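Local coordinates for protein Cif-like 1 (Burkholderia cenocepacia, PDB 7JQY) that probably works as a Cif-like epoxide hydrolase of the alpha/beta hydrolase fold, forming an octamer in the crystal, at residues G48-L53 with L112-I117; K142-D147 with L299-E304; K243-M248 with L270-R275; G255-G260 with A279-H284. The protein carries 1 engineered substitution. All blocks are in the same frame, centred on the assembly; numbering follows the deposited sequence.

Contact 1: residues G48-L53 with L112-I117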
loop_
_atom_site.group_PDB
_atom_site.type_symbol
_atom_site.label_atom_id
_atom_site.label_comp_id
_atom_site.label_asym_id
_atom_site.label_seq_id
_atom_site.Cartn_x
_atom_site.Cartn_y
_atom_site.Cartn_z
ATOM N N GLY B 48 23.531 28.171 36.814
ATOM C CA GLY B 48 24.796 28.018 36.129
ATOM C C GLY B 48 24.831 28.719 34.782
ATOM O O GLY B 48 23.817 29.157 34.234
ATOM N N GLU B 49 26.046 28.844 34.252
ATOM C CA GLU B 49 26.229 29.394 32.913
ATOM C C GLU B 49 25.486 28.537 31.897
ATOM O O GLU B 49 25.596 27.308 31.910
ATOM C CB GLU B 49 27.715 29.451 32.552
ATOM C CG GLU B 49 28.564 30.444 33.341
ATOM C CD GLU B 49 29.981 30.559 32.769
ATOM O OE1 GLU B 49 30.908 29.926 33.325
ATOM O OE2 GLU B 49 30.165 31.269 31.753
ATOM N N MET B 50 24.720 29.183 31.025
ATOM C CA MET B 50 23.889 28.447 30.085
ATOM C C MET B 50 24.693 27.995 28.873
ATOM O O MET B 50 25.429 28.784 28.274
ATOM C CB MET B 50 22.717 29.296 29.621
ATOM C CG MET B 50 21.754 28.500 28.784
ATOM S SD MET B 50 20.272 29.406 28.372
ATOM C CE MET B 50 19.471 29.443 29.972
ATOM N N VAL B 51 24.548 26.721 28.516
ATOM C CA VAL B 51 25.110 26.158 27.295
ATOM C C VAL B 51 23.945 25.728 26.413
ATOM O O VAL B 51 23.178 24.829 26.784
ATOM C CB VAL B 51 26.052 24.976 27.576
ATOM C CG1 VAL B 51 26.662 24.466 26.278
ATOM C CG2 VAL B 51 27.145 25.395 28.543
ATOM N N VAL B 52 23.811 26.369 25.253
ATOM C CA VAL B 52 22.767 26.057 24.284
ATOM C C VAL B 52 23.368 25.174 23.200
ATOM O O VAL B 52 24.447 25.477 22.659
ATOM C CB VAL B 52 22.160 27.337 23.688
ATOM C CG1 VAL B 52 21.195 27.004 22.583
ATOM C CG2 VAL B 52 21.483 28.139 24.775
ATOM N N LEU B 53 22.687 24.066 22.904
ATOM C CA LEU B 53 23.121 23.091 21.911
ATOM C C LEU B 53 22.090 23.032 20.796
ATOM O O LEU B 53 20.896 22.854 21.062
ATOM C CB LEU B 53 23.293 21.703 22.543
ATOM C CG LEU B 53 24.073 21.649 23.862
ATOM C CD1 LEU B 53 24.117 20.257 24.436
ATOM C CD2 LEU B 53 25.481 22.153 23.640
ATOM N N LEU B 112 14.121 32.304 29.410
ATOM C CA LEU B 112 14.662 31.544 30.523
ATOM C C LEU B 112 15.473 32.410 31.466
ATOM O O LEU B 112 16.075 31.885 32.409
ATOM C CB LEU B 112 15.530 30.395 30.005
ATOM C CG LEU B 112 14.751 29.300 29.281
ATOM C CD1 LEU B 112 15.664 28.192 28.816
ATOM C CD2 LEU B 112 13.676 28.757 30.204
ATOM N N GLY B 113 15.478 33.724 31.255
ATOM C CA GLY B 113 16.141 34.618 32.172
ATOM C C GLY B 113 17.603 34.845 31.883
ATOM O O GLY B 113 18.271 35.536 32.660
ATOM N N ALA B 114 18.133 34.269 30.814
ATOM C CA ALA B 114 19.546 34.433 30.536
ATOM C C ALA B 114 19.775 35.527 29.503
ATOM O O ALA B 114 18.899 35.872 28.705
ATOM C CB ALA B 114 20.165 33.121 30.042
ATOM N N THR B 115 20.999 36.017 29.493
ATOM C CA THR B 115 21.454 36.975 28.496
ATOM C C THR B 115 22.787 36.589 27.885
ATOM O O THR B 115 23.034 36.964 26.736
ATOM C CB THR B 115 21.568 38.404 29.075
ATOM O OG1 THR B 115 22.149 38.365 30.385
ATOM C CG2 THR B 115 20.205 39.078 29.135
ATOM N N ARG B 116 23.627 35.834 28.608
ATOM C CA ARG B 116 24.950 35.366 28.125
ATOM C C ARG B 116 24.980 33.826 28.092
ATOM O O ARG B 116 24.635 33.189 29.088
ATOM C CB ARG B 116 26.072 35.900 29.016
ATOM C CG ARG B 116 26.172 37.417 29.048
ATOM C CD ARG B 116 26.488 37.980 27.671
ATOM N NE ARG B 116 26.625 39.434 27.695
ATOM C CZ ARG B 116 25.624 40.282 27.485
ATOM N NH1 ARG B 116 24.405 39.824 27.236
ATOM N NH2 ARG B 116 25.840 41.589 27.525
ATOM N N ILE B 117 25.384 33.218 26.963
ATOM C CA ILE B 117 25.317 31.771 26.784
ATOM C C ILE B 117 26.593 31.321 26.088
ATOM O O ILE B 117 27.229 32.093 25.365
ATOM C CB ILE B 117 24.100 31.340 25.936
ATOM C CG1 ILE B 117 24.230 31.953 24.539
ATOM C CG2 ILE B 117 22.784 31.747 26.606
ATOM C CD1 ILE B 117 23.244 31.446 23.535
#
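Met50 reaches across to three residues of 112-117 at once. CB, CG and SD run past the CG2 methyl of Ile117, with Met50 SD 3.9 Å from Ile117 CG2. The chain then bends at the thioether (chi3 -71°), which swings Met50 CE away from the isoleucine to lie 3.7 Å from Ala114 CB. The same methyl also meets Leu112, whose side chain crosses that of the methionine at about a right angle; here Met50 CE is 4.1 Å from Leu112 CB. Two residues along the strand, Val52 makes a smaller contact, CG2 to Ile117 CD1 at 3.9 Å. Ile117 thus splits its branches, CG2 serving Met50 and CD1 serving Val52. Between the backbones, Ile117 CA-H approaches Met50 O, CA to O 3.3 Å. The setting is a beta-alpha-beta crossover of the alpha/beta hydrolase fold: helix 98-111 leads from strand 77-82 to strand 117-122, and strand 50-54 lies between those two in the sheet. Val109 of that helix packs on Met50, Val52, Ala114 and Ile117, covering this face of the sheet. Gly113, with positive phi, is the C-prime residue of a Schellman motif that ends the helix, Ala114 N bonding back to Val109 O. Farther out, backbone bonds from Met50 and Val52 to His118 fix the strand beside its neighbour, and Glu49 OE2 is hydrogen-bonded to His118 NE2.

Contact 2: residues K142-D147 with L299-E304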
loop_
_atom_site.group_PDB
_atom_site.type_symbol
_atom_site.label_atom_id
_atom_site.label_comp_id
_atom_site.label_asym_id
_atom_site.label_seq_id
_atom_site.Cartn_x
_atom_site.Cartn_y
_atom_site.Cartn_z
ATOM N N LYS B 142 31.155 32.253 24.168
ATOM C CA LYS B 142 32.006 31.404 23.345
ATOM C C LYS B 142 31.121 30.634 22.375
ATOM O O LYS B 142 29.948 30.366 22.657
ATOM C CB LYS B 142 32.839 30.431 24.191
ATOM C CG LYS B 142 33.973 31.087 24.961
ATOM C CD LYS B 142 34.617 30.112 25.927
ATOM C CE LYS B 142 35.699 30.789 26.748
ATOM N NZ LYS B 142 36.086 29.978 27.937
ATOM N N LEU B 143 31.694 30.284 21.227
ATOM C CA LEU B 143 30.968 29.622 20.152
ATOM C C LEU B 143 31.782 28.434 19.655
ATOM O O LEU B 143 32.979 28.574 19.380
ATOM C CB LEU B 143 30.692 30.603 19.008
ATOM C CG LEU B 143 30.119 30.035 17.716
ATOM C CD1 LEU B 143 28.689 29.560 17.938
ATOM C CD2 LEU B 143 30.194 31.067 16.598
ATOM N N ALA B 144 31.147 27.263 19.579
ATOM C CA ALA B 144 31.779 26.043 19.083
ATOM C C ALA B 144 31.075 25.595 17.811
ATOM O O ALA B 144 29.846 25.461 17.793
ATOM C CB ALA B 144 31.754 24.926 20.126
ATOM N N MET B 145 31.855 25.354 16.758
ATOM C CA MET B 145 31.322 25.074 15.429
ATOM C C MET B 145 31.742 23.674 14.994
ATOM O O MET B 145 32.941 23.392 14.878
ATOM C CB MET B 145 31.815 26.128 14.434
ATOM C CG MET B 145 31.401 27.554 14.825
ATOM S SD MET B 145 31.905 28.799 13.622
ATOM C CE MET B 145 30.392 28.956 12.679
ATOM N N LEU B 146 30.761 22.815 14.704
ATOM C CA LEU B 146 31.014 21.395 14.475
ATOM C C LEU B 146 30.616 20.969 13.068
ATOM O O LEU B 146 29.536 21.324 12.582
ATOM C CB LEU B 146 30.252 20.520 15.479
ATOM C CG LEU B 146 30.318 20.770 16.989
ATOM C CD1 LEU B 146 29.686 19.585 17.726
ATOM C CD2 LEU B 146 31.735 21.001 17.465
ATOM N N ASP B 147 31.502 20.202 12.431
ATOM C CA ASP B 147 31.184 19.257 11.361
ATOM C C ASP B 147 30.909 19.846 9.979
ATOM O O ASP B 147 31.291 19.237 8.973
ATOM C CB ASP B 147 29.991 18.388 11.792
ATOM C CG ASP B 147 30.321 17.518 12.993
ATOM O OD1 ASP B 147 31.484 17.089 13.102
ATOM O OD2 ASP B 147 29.431 17.272 13.842
ATOM N N LEU B 299 34.652 21.128 27.235
ATOM C CA LEU B 299 34.965 21.532 28.601
ATOM C C LEU B 299 36.273 22.317 28.661
ATOM O O LEU B 299 36.357 23.324 29.378
ATOM C CB LEU B 299 34.994 20.311 29.524
ATOM C CG LEU B 299 33.574 19.786 29.801
ATOM C CD1 LEU B 299 33.555 18.498 30.608
ATOM C CD2 LEU B 299 32.741 20.861 30.486
ATOM N N ASP B 300 37.291 21.889 27.898
ATOM C CA ASP B 300 38.548 22.634 27.848
ATOM C C ASP B 300 38.341 24.028 27.283
ATOM O O ASP B 300 38.895 25.007 27.793
ATOM C CB ASP B 300 39.546 21.906 26.953
ATOM C CG ASP B 300 40.392 20.931 27.697
ATOM O OD1 ASP B 300 40.571 21.140 28.914
ATOM O OD2 ASP B 300 40.856 19.956 27.081
ATOM N N PHE B 301 37.499 24.137 26.258
ATOM C CA PHE B 301 37.217 25.417 25.630
ATOM C C PHE B 301 36.443 26.342 26.559
ATOM O O PHE B 301 36.643 27.561 26.524
ATOM C CB PHE B 301 36.454 25.160 24.332
ATOM C CG PHE B 301 36.119 26.393 23.566
ATOM C CD1 PHE B 301 37.075 27.364 23.339
ATOM C CD2 PHE B 301 34.855 26.560 23.033
ATOM C CE1 PHE B 301 36.769 28.486 22.610
ATOM C CE2 PHE B 301 34.541 27.686 22.305
ATOM C CZ PHE B 301 35.499 28.650 22.095
ATOM N N PHE B 302 35.573 25.792 27.409
ATOM C CA PHE B 302 34.712 26.624 28.239
ATOM C C PHE B 302 35.367 27.078 29.542
ATOM O O PHE B 302 34.810 27.946 30.214
ATOM C CB PHE B 302 33.413 25.870 28.557
ATOM C CG PHE B 302 32.485 25.709 27.375
ATOM C CD1 PHE B 302 32.657 26.464 26.224
ATOM C CD2 PHE B 302 31.435 24.801 27.419
ATOM C CE1 PHE B 302 31.804 26.316 25.145
ATOM C CE2 PHE B 302 30.580 24.651 26.343
ATOM C CZ PHE B 302 30.767 25.408 25.205
ATOM N N ARG B 303 36.504 26.505 29.890
ATOM C CA ARG B 303 37.233 26.835 31.095
ATOM C C ARG B 303 38.238 27.931 30.800
ATOM O O ARG B 303 38.378 28.864 31.563
ATOM C CB ARG B 303 37.973 25.619 31.618
ATOM C CG ARG B 303 37.167 24.673 32.477
ATOM C CD ARG B 303 37.860 23.323 32.629
ATOM N NE ARG B 303 36.917 22.213 32.608
ATOM C CZ ARG B 303 37.162 20.997 33.071
ATOM N NH1 ARG B 303 38.310 20.708 33.617
ATOM N NH2 ARG B 303 36.252 20.062 32.999
ATOM N N GLU B 304 38.920 27.759 29.679
ATOM C CA GLU B 304 39.919 28.635 29.085
ATOM C C GLU B 304 39.811 30.094 29.473
ATOM O O GLU B 304 39.367 30.911 28.685
ATOM C CB GLU B 304 39.766 28.554 27.568
ATOM C CG GLU B 304 41.044 28.495 26.768
ATOM C CD GLU B 304 40.807 28.409 25.271
ATOM O OE1 GLU B 304 40.708 27.301 24.742
ATOM O OE2 GLU B 304 40.737 29.464 24.616
HETATM O O HOH W 1 33.940 30.905 29.494
#
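Lys142, near the start of strand 140-146, lays its whole side chain against Phe301, Phe302 and the C-terminal end of helix 291-303. The helix packs on one face of the central sheet of the alpha/beta hydrolase fold: the short strand and helix segments run nearly antiparallel (158°) with their axes 9.6 Å apart. Next to the lysine, Leu143 O approaches the Phe301 ring obliquely, 3.4 Å from Phe301 CE2. The lysine chain begins at the far rim of the same ring, Lys142 CB lying 3.7 Å from Phe301 CE2. CG, anti to the carbonyl carbon (chi1 -72°), passes near Phe301 CZ; the extended chain beyond it leads to the helix end. CD comes over the middle of the ring, a CH-pi contact with Lys142 CD 4.2 Å from the Phe301 centroid. It also meets the edge of Phe302, near that ring's plane. The ammonium arrives among the carbonyls of the helix end, where a positive charge would probably be favoured. It gives a weak hydrogen bond to Glu304 O, while the Glu304 carboxylate turns to Arg275. On the other side of the strand Leu143 packs on Ala129 and Ala133 of helix 124-135. A water accepts from Lys142 NZ at 2.8 Å and donates to Phe302 O. The shortest bond to protein runs from Lys142 NZ to Phe301 O at 2.9 Å, in the carbonyl plane on a lone pair.

Contact 3: residues K243-M248 with L270-R275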
loop_
_atom_site.group_PDB
_atom_site.type_symbol
_atom_site.label_atom_id
_atom_site.label_comp_id
_atom_site.label_asym_id
_atom_site.label_seq_id
_atom_site.Cartn_x
_atom_site.Cartn_y
_atom_site.Cartn_z
ATOM N N LYS B 243 31.498 40.485 7.099
ATOM C CA LYS B 243 32.304 41.647 6.932
ATOM C C LYS B 243 32.893 41.985 8.282
ATOM O O LYS B 243 33.896 42.630 8.359
ATOM C CB LYS B 243 31.478 42.843 6.505
ATOM C CG LYS B 243 30.553 42.634 5.343
ATOM C CD LYS B 243 31.301 42.162 4.140
ATOM C CE LYS B 243 30.406 42.077 2.934
ATOM N NZ LYS B 243 31.055 41.343 1.834
ATOM N N HIS B 244 32.271 41.520 9.345
ATOM C CA HIS B 244 32.624 41.818 10.720
ATOM C C HIS B 244 32.934 40.461 11.326
ATOM O O HIS B 244 32.025 39.674 11.597
ATOM C CB HIS B 244 31.465 42.514 11.429
ATOM C CG HIS B 244 31.015 43.784 10.770
ATOM N ND1 HIS B 244 31.799 44.918 10.714
ATOM C CD2 HIS B 244 29.845 44.110 10.168
ATOM C CE1 HIS B 244 31.136 45.883 10.103
ATOM N NE2 HIS B 244 29.946 45.420 9.762
ATOM N N LYS B 245 34.209 40.168 11.500
ATOM C CA LYS B 245 34.564 38.875 12.042
ATOM C C LYS B 245 34.174 38.830 13.513
ATOM O O LYS B 245 34.149 39.856 14.204
ATOM C CB LYS B 245 36.051 38.611 11.828
ATOM C CG LYS B 245 36.383 38.523 10.336
ATOM C CD LYS B 245 37.394 37.441 10.006
ATOM C CE LYS B 245 38.813 37.887 10.287
ATOM N NZ LYS B 245 39.823 37.031 9.599
ATOM N N LEU B 246 33.854 37.630 13.983
ATOM C CA LEU B 246 33.329 37.487 15.329
ATOM C C LEU B 246 34.430 37.756 16.351
ATOM O O LEU B 246 35.579 37.350 16.150
ATOM C CB LEU B 246 32.737 36.092 15.543
ATOM C CG LEU B 246 31.556 35.703 14.646
ATOM C CD1 LEU B 246 31.236 34.224 14.803
ATOM C CD2 LEU B 246 30.334 36.560 14.935
ATOM N N PRO B 247 34.113 38.452 17.446
ATOM C CA PRO B 247 35.139 38.799 18.440
ATOM C C PRO B 247 35.332 37.766 19.540
ATOM O O PRO B 247 36.400 37.717 20.158
ATOM C CB PRO B 247 34.611 40.113 19.020
ATOM C CG PRO B 247 33.111 39.965 18.930
ATOM C CD PRO B 247 32.818 39.106 17.724
ATOM N N MET B 248 34.304 36.975 19.839
ATOM C CA MET B 248 34.402 36.017 20.930
ATOM C C MET B 248 35.238 34.811 20.511
ATOM O O MET B 248 35.341 34.500 19.323
ATOM C CB MET B 248 33.002 35.591 21.381
ATOM C CG MET B 248 32.334 34.570 20.479
ATOM S SD MET B 248 31.741 35.288 18.929
ATOM C CE MET B 248 30.585 36.504 19.549
ATOM N N LEU B 270 35.460 33.584 9.537
ATOM C CA LEU B 270 34.324 34.157 10.249
ATOM C C LEU B 270 34.694 34.853 11.542
ATOM O O LEU B 270 33.933 35.705 12.005
ATOM C CB LEU B 270 33.306 33.063 10.606
ATOM C CG LEU B 270 32.909 32.001 9.588
ATOM C CD1 LEU B 270 32.282 30.823 10.288
ATOM C CD2 LEU B 270 31.931 32.577 8.626
ATOM N N ALA B 271 35.829 34.507 12.142
ATOM C CA ALA B 271 36.168 35.002 13.465
ATOM C C ALA B 271 37.671 35.221 13.565
ATOM O O ALA B 271 38.458 34.611 12.840
ATOM C CB ALA B 271 35.690 34.038 14.560
ATOM N N LEU B 272 38.054 36.108 14.480
ATOM C CA LEU B 272 39.453 36.455 14.691
ATOM C C LEU B 272 40.160 35.512 15.650
ATOM O O LEU B 272 41.338 35.203 15.447
ATOM C CB LEU B 272 39.551 37.885 15.231
ATOM C CG LEU B 272 38.736 38.937 14.480
ATOM C CD1 LEU B 272 38.277 40.047 15.420
ATOM C CD2 LEU B 272 39.554 39.511 13.330
ATOM N N ASP B 273 39.459 35.021 16.666
ATOM C CA ASP B 273 40.038 34.195 17.723
ATOM C C ASP B 273 39.511 32.775 17.536
ATOM O O ASP B 273 38.458 32.411 18.067
ATOM C CB ASP B 273 39.680 34.761 19.107
ATOM C CG ASP B 273 40.314 33.976 20.239
ATOM O OD1 ASP B 273 41.165 33.107 19.951
ATOM O OD2 ASP B 273 39.970 34.232 21.413
ATOM N N VAL B 274 40.254 31.962 16.790
ATOM C CA VAL B 274 39.806 30.624 16.424
ATOM C C VAL B 274 40.881 29.619 16.799
ATOM O O VAL B 274 42.075 29.857 16.594
ATOM C CB VAL B 274 39.482 30.507 14.917
ATOM C CG1 VAL B 274 38.952 29.119 14.600
ATOM C CG2 VAL B 274 38.485 31.560 14.494
ATOM N N ARG B 275 40.443 28.482 17.328
ATOM C CA ARG B 275 41.293 27.340 17.613
ATOM C C ARG B 275 40.486 26.102 17.261
ATOM O O ARG B 275 39.250 26.125 17.289
ATOM C CB ARG B 275 41.762 27.302 19.078
ATOM C CG ARG B 275 40.811 26.625 20.049
ATOM C CD ARG B 275 39.756 27.597 20.549
ATOM N NE ARG B 275 40.322 28.612 21.434
ATOM C CZ ARG B 275 40.238 29.923 21.221
ATOM N NH1 ARG B 275 39.623 30.386 20.141
ATOM N NH2 ARG B 275 40.775 30.777 22.085
HETATM O O HOH W 2 31.720 37.003 10.701
HETATM O O HOH W 3 40.755 34.375 11.514
#
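Lys245 and Leu272 cross obliquely on the outer side of this contact, while Leu246 and Ala271 meet CB to CB on its buried side. The two segments lead into strands 250-255 and 274-279, the last two parallel strands of the alpha/beta hydrolase sheet, joined through helix 262-268. The touching parts run in similar directions, 39° apart. Leu246 is gripped at both ends of its backbone: its N donates to Leu270 O at 2.8 Å, and its O accepts from Leu272 N at 3.2 Å, bonding to the residues on either side of Ala271 as in a parallel bridge. Facing inward, Leu246 CB lies 3.7 Å from Ala271 CB, and beyond them Leu246 and Leu270 both reach Tyr130 of helix 124-135. On the outer side the lysine chain, bent at chi2 and chi3, folds alongside the other backbone. Lys245 CE comes within 3.5 Å of Leu272 CD2, and CB faces CG of the same leucine. The ammonium has a weak bond to Arg268 O and a weak one to a water that donates to Ala271 O. A second water lies between His244 O and Leu270 O. Arg275 NH1 makes a salt bridge, weak as a hydrogen bond, to Asp273 OD1 and also bonds Val250 O. Of the two backbone bonds, Leu272 N to Leu246 O is nearly straight, 172° at the hydrogen.

Contact 4: residues G255-G260 with A279-H284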
loop_
_atom_site.group_PDB
_atom_site.type_symbol
_atom_site.label_atom_id
_atom_site.label_comp_id
_atom_site.label_asym_id
_atom_site.label_seq_id
_atom_site.Cartn_x
_atom_site.Cartn_y
_atom_site.Cartn_z
ATOM N N GLY B 255 35.412 15.559 12.167
ATOM C CA GLY B 255 36.068 14.266 12.104
ATOM C C GLY B 255 37.046 14.177 10.945
ATOM O O GLY B 255 36.853 14.777 9.888
ATOM N N ASP B 256 38.110 13.390 11.139
ATOM C CA ASP B 256 39.122 13.277 10.094
ATOM C C ASP B 256 38.601 12.542 8.870
ATOM O O ASP B 256 39.186 12.674 7.790
ATOM C CB ASP B 256 40.385 12.578 10.616
ATOM C CG ASP B 256 40.127 11.154 11.077
ATOM O OD1 ASP B 256 38.946 10.759 11.193
ATOM O OD2 ASP B 256 41.112 10.420 11.308
ATOM N N LYS B 257 37.534 11.757 9.007
ATOM C CA LYS B 257 36.988 11.028 7.872
ATOM C C LYS B 257 35.884 11.790 7.163
ATOM O O LYS B 257 35.294 11.260 6.217
ATOM C CB LYS B 257 36.460 9.663 8.318
ATOM C CG LYS B 257 37.470 8.801 9.031
ATOM C CD LYS B 257 38.562 8.340 8.077
ATOM C CE LYS B 257 39.465 7.313 8.735
ATOM N NZ LYS B 257 40.690 7.066 7.940
ATOM N N SER B 258 35.643 13.043 7.547
ATOM C CA SER B 258 34.652 13.853 6.856
ATOM C C SER B 258 35.272 15.215 6.541
ATOM O O SER B 258 36.230 15.280 5.756
ATOM C CB SER B 258 33.383 13.930 7.730
ATOM O OG SER B 258 32.459 14.921 7.324
ATOM N N ASN B 259 34.811 16.301 7.171
ATOM C CA ASN B 259 35.335 17.613 6.778
ATOM C C ASN B 259 36.686 17.926 7.417
ATOM O O ASN B 259 37.464 18.699 6.853
ATOM C CB ASN B 259 34.342 18.721 7.133
ATOM C CG ASN B 259 33.286 18.905 6.067
ATOM O OD1 ASN B 259 33.537 18.654 4.885
ATOM N ND2 ASN B 259 32.086 19.320 6.476
ATOM N N GLY B 260 36.964 17.357 8.590
ATOM C CA GLY B 260 38.282 17.477 9.188
ATOM C C GLY B 260 38.712 18.917 9.383
ATOM O O GLY B 260 38.011 19.735 10.003
ATOM N N ALA B 279 38.895 15.315 15.085
ATOM C CA ALA B 279 38.645 14.091 15.835
ATOM C C ALA B 279 39.194 12.897 15.065
ATOM O O ALA B 279 38.851 12.715 13.890
ATOM C CB ALA B 279 37.147 13.907 16.090
ATOM N N PRO B 280 40.011 12.049 15.692
ATOM C CA PRO B 280 40.578 10.907 14.967
ATOM C C PRO B 280 39.537 9.819 14.756
ATOM O O PRO B 280 38.653 9.611 15.592
ATOM C CB PRO B 280 41.712 10.419 15.880
ATOM C CG PRO B 280 41.549 11.128 17.191
ATOM C CD PRO B 280 40.350 12.027 17.125
ATOM N N ASN B 281 39.635 9.164 13.597
ATOM C CA ASN B 281 38.774 8.044 13.200
ATOM C C ASN B 281 37.294 8.340 13.449
ATOM O O ASN B 281 36.551 7.509 13.973
ATOM C CB ASN B 281 39.199 6.765 13.918
ATOM C CG ASN B 281 40.545 6.240 13.429
ATOM O OD1 ASN B 281 41.469 6.053 14.217
ATOM N ND2 ASN B 281 40.656 5.999 12.126
ATOM N N THR B 282 36.849 9.512 12.991
ATOM C CA THR B 282 35.501 10.004 13.256
ATOM C C THR B 282 34.888 10.522 11.968
ATOM O O THR B 282 35.570 11.155 11.156
ATOM C CB THR B 282 35.512 11.127 14.300
ATOM O OG1 THR B 282 36.075 10.640 15.524
ATOM C CG2 THR B 282 34.101 11.647 14.566
ATOM N N GLY B 283 33.608 10.215 11.763
ATOM C CA GLY B 283 32.948 10.694 10.568
ATOM C C GLY B 283 32.263 12.030 10.745
ATOM O O GLY B 283 32.711 12.881 11.514
ATOM N N HIS B 284 31.107 12.169 10.102
ATOM C CA HIS B 284 30.400 13.435 10.002
ATOM C C HIS B 284 29.616 13.785 11.260
ATOM O O HIS B 284 29.328 14.967 11.474
ATOM C CB HIS B 284 29.457 13.381 8.798
ATOM C CG HIS B 284 28.831 14.691 8.442
ATOM N ND1 HIS B 284 29.534 15.718 7.846
ATOM C CD2 HIS B 284 27.558 15.134 8.574
ATOM C CE1 HIS B 284 28.722 16.739 7.630
ATOM N NE2 HIS B 284 27.518 16.413 8.070
HETATM O O HOH W 4 32.763 15.530 11.579
HETATM O O HOH W 5 41.611 4.838 9.897
#
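Asp256 takes two backbone N-H groups of the opposing loop on its carboxylate. Thr282 N donates to Asp256 OD1 at 3.0 Å, from the syn side, 27° out of the carboxylate plane, and Asn281 N donates to Asp256 OD2 at 3.0 Å from above that plane. Asp256 CG stands between the backbone N and the carbonyl carbon (chi1 62°), 3.2 Å from Asn281 N. Its own amide binds back, Asp256 N to Ala279 O at 2.9 Å, and Lys257 N follows with Thr282 O at 3.0 Å. Ser258 OG lies at the edge of the His284 ring, in its plane, sharing a hydrogen bond with His284 ND1 at 3.1 Å. Gly255 begins a type I turn that ends at Ser258, and lacking a side chain it packs closely, with CA 3.3 Å from Thr282 O. A water joins Gly255 N to Gly283 O; farther out the Lys257 and Asn281 side chains lie side by side. The loop after the last strand is where alpha/beta hydrolases carry their catalytic histidine, and His284, near the presumed nucleophile elbow, where engineered Ser123 replaces the natural aspartate, is consistent with that role.

Overall arrangement
Contact 2 is the most buried, with exposed residues at its helix end; contacts 1, 3 and 4 are partly buried. Contacts 1, 2 and 3 all reach the central sheet. Contact 1 works mainly through apolar side chains and joins contact 2 where Val51 packs on Phe302. Contact 2 mixes aromatic packing with a lysine ammonium at the helix end, and it meets contact 3 through the Glu304–Arg275 salt bridge and through Leu143 on Leu246. In contact 3 backbone bonds dominate, at the entry to strands 250-255 and 274-279. Contact 4 ties the loops leaving those same strands, largely by polar bonds, and touches contact 2 where Asn259 ND2 reaches Asp147 O.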